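Local structure of hypothetical protein (Pseudomonas aeruginosa, 1U69) at residues 19-24 with 52-57. The protein is of unknown function but belongs to the PhnB-like branch of the glyoxalase clan and has been proposed as a potential drug-resistance protein. Numbering follows the deposited sequence.
Sequences EAATFY and LTVEFR
The hydroxyl OH of Tyr-24, whose ring lies against Phe-56, is gripped by two groups, hydrogen-bonding to Asp-112 OD2 and to the hydroxyl of Tyr-13. The CD2–CE2 edge of the same ring meets Phe-56, whose CE1 lies near the Tyr-24 ring plane, 3.5 Å from Tyr-24 CD2. The two ring planes are inclined at 44°, with centroids 5.6 Å apart, an oblique pairing. Phe-56 holds its CG between the backbone N and the carbonyl carbon (chi1 67°), a setting that turns one ring face to Ala-21. Ala-21 CA lies over that face and its CB is toward the rim, 3.7 Å from Phe-56 CD2. The same methyl reaches Val-54 CG1 at 3.8 Å, so it packs between two residues that project from one side of the strand. All four residues are buried, and the atoms that meet across the contact are all carbons. Helix 17-27 thus packs on one face of the mixed sheet formed by strands 7-13, 61-67, 51-58 and 31-38, a beta-alpha-beta-beta-beta module as in the glyoxalase clan, its segment running at 17° to strand 51-58; Ala-21 also touches Val-33 of strand 31-38, while Trp-118 of strand 117-122 meets Tyr-24 edge-to-face.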
loop_
_atom_site.group_PDB
_atom_site.type_symbol
_atom_site.label_atom_id
_atom_site.label_comp_id
_atom_site.label_asym_id
_atom_site.label_seq_id
_atom_site.Cartn_x
_atom_site.Cartn_y
_atom_site.Cartn_z
ATOM N N GLU A 19 -5.175 -9.125 -23.688
ATOM C CA GLU A 19 -5.025 -10.539 -23.342
ATOM C C GLU A 19 -4.249 -10.682 -22.045
ATOM O O GLU A 19 -4.628 -11.476 -21.193
ATOM C CB GLU A 19 -4.308 -11.342 -24.440
ATOM C CG GLU A 19 -4.166 -12.839 -24.103
ATOM C CD GLU A 19 -3.261 -13.608 -25.048
ATOM O OE1 GLU A 19 -3.095 -13.169 -26.213
ATOM O OE2 GLU A 19 -2.729 -14.669 -24.637
ATOM N N ALA A 20 -3.149 -9.930 -21.930
ATOM C CA ALA A 20 -2.301 -9.968 -20.742
ATOM C C ALA A 20 -3.062 -9.519 -19.520
ATOM O O ALA A 20 -3.076 -10.216 -18.516
ATOM C CB ALA A 20 -1.077 -9.115 -20.937
ATOM N N ALA A 21 -3.709 -8.355 -19.610
ATOM C CA ALA A 21 -4.459 -7.785 -18.485
ATOM C C ALA A 21 -5.548 -8.749 -18.020
ATOM O O ALA A 21 -5.763 -8.944 -16.817
ATOM C CB ALA A 21 -5.063 -6.462 -18.887
ATOM N N THR A 22 -6.228 -9.349 -18.984
ATOM C CA THR A 22 -7.289 -10.296 -18.695
ATOM C C THR A 22 -6.715 -11.512 -17.976
ATOM O O THR A 22 -7.291 -12.001 -17.012
ATOM C CB THR A 22 -7.981 -10.723 -19.992
ATOM O OG1 THR A 22 -8.604 -9.581 -20.595
ATOM C CG2 THR A 22 -9.119 -11.679 -19.700
ATOM N N PHE A 23 -5.583 -12.009 -18.465
ATOM C CA PHE A 23 -4.896 -13.127 -17.819
ATOM C C PHE A 23 -4.502 -12.792 -16.382
ATOM O O PHE A 23 -4.682 -13.606 -15.483
ATOM C CB PHE A 23 -3.652 -13.529 -18.633
ATOM C CG PHE A 23 -2.780 -14.568 -17.956
ATOM C CD1 PHE A 23 -3.163 -15.887 -17.905
ATOM C CD2 PHE A 23 -1.584 -14.209 -17.360
ATOM C CE1 PHE A 23 -2.364 -16.830 -17.264
ATOM C CE2 PHE A 23 -0.781 -15.154 -16.724
ATOM C CZ PHE A 23 -1.180 -16.459 -16.682
ATOM N N TYR A 24 -3.945 -11.607 -16.160
ATOM C CA TYR A 24 -3.511 -11.263 -14.819
ATOM C C TYR A 24 -4.733 -11.200 -13.902
ATOM O O TYR A 24 -4.683 -11.632 -12.759
ATOM C CB TYR A 24 -2.777 -9.923 -14.789
ATOM C CG TYR A 24 -1.548 -9.793 -15.668
ATOM C CD1 TYR A 24 -0.689 -10.870 -15.915
ATOM C CD2 TYR A 24 -1.227 -8.568 -16.237
ATOM C CE1 TYR A 24 0.443 -10.721 -16.715
ATOM C CE2 TYR A 24 -0.091 -8.407 -17.018
ATOM C CZ TYR A 24 0.733 -9.492 -17.272
ATOM O OH TYR A 24 1.859 -9.317 -18.048
ATOM N N LEU A 52 -5.408 0.474 -27.856
ATOM C CA LEU A 52 -4.179 1.240 -27.668
ATOM C C LEU A 52 -3.635 1.029 -26.254
ATOM O O LEU A 52 -2.469 0.658 -26.081
ATOM C CB LEU A 52 -4.421 2.725 -27.950
ATOM C CG LEU A 52 -3.251 3.684 -27.750
ATOM C CD1 LEU A 52 -2.117 3.311 -28.670
ATOM C CD2 LEU A 52 -3.684 5.118 -27.985
ATOM N N THR A 53 -4.465 1.283 -25.246
ATOM C CA THR A 53 -4.098 0.961 -23.863
ATOM C C THR A 53 -5.212 0.242 -23.125
ATOM O O THR A 53 -6.392 0.329 -23.478
ATOM C CB THR A 53 -3.712 2.202 -23.042
ATOM O OG1 THR A 53 -4.817 3.125 -22.976
ATOM C CG2 THR A 53 -2.549 2.963 -23.661
ATOM N N VAL A 54 -4.814 -0.424 -22.050
ATOM C CA VAL A 54 -5.743 -1.103 -21.153
ATOM C C VAL A 54 -5.348 -0.743 -19.723
ATOM O O VAL A 54 -4.208 -0.979 -19.315
ATOM C CB VAL A 54 -5.666 -2.628 -21.314
ATOM C CG1 VAL A 54 -6.646 -3.295 -20.370
ATOM C CG2 VAL A 54 -5.914 -3.062 -22.779
ATOM N N GLU A 55 -6.274 -0.156 -18.979
ATOM C CA GLU A 55 -6.057 0.090 -17.556
ATOM C C GLU A 55 -6.399 -1.175 -16.796
ATOM O O GLU A 55 -7.421 -1.795 -17.043
ATOM C CB GLU A 55 -6.908 1.254 -17.051
ATOM C CG GLU A 55 -6.639 2.603 -17.700
ATOM C CD GLU A 55 -7.584 3.674 -17.173
ATOM O OE1 GLU A 55 -7.743 3.778 -15.938
ATOM O OE2 GLU A 55 -8.191 4.383 -17.976
ATOM N N PHE A 56 -5.525 -1.578 -15.879
ATOM C CA PHE A 56 -5.795 -2.722 -15.021
ATOM C C PHE A 56 -5.113 -2.552 -13.681
ATOM O O PHE A 56 -4.315 -1.643 -13.520
ATOM C CB PHE A 56 -5.416 -4.046 -15.708
ATOM C CG PHE A 56 -3.922 -4.253 -15.950
ATOM C CD1 PHE A 56 -3.155 -5.013 -15.075
ATOM C CD2 PHE A 56 -3.308 -3.751 -17.096
ATOM C CE1 PHE A 56 -1.794 -5.228 -15.323
ATOM C CE2 PHE A 56 -1.967 -4.001 -17.348
ATOM C CZ PHE A 56 -1.223 -4.730 -16.460
ATOM N N ARG A 57 -5.493 -3.368 -12.705
ATOM C CA ARG A 57 -4.893 -3.298 -11.377
ATOM C C ARG A 57 -4.458 -4.674 -10.983
ATOM O O ARG A 57 -5.220 -5.631 -11.157
ATOM C CB ARG A 57 -5.895 -2.760 -10.349
ATOM C CG ARG A 57 -5.304 -2.453 -8.971
ATOM C CD ARG A 57 -6.332 -1.959 -7.970
ATOM N NE ARG A 57 -7.554 -2.712 -8.185
ATOM C CZ ARG A 57 -8.668 -2.228 -8.741
ATOM N NH1 ARG A 57 -8.786 -0.942 -9.084
ATOM N NH2 ARG A 57 -9.697 -3.030 -8.913
#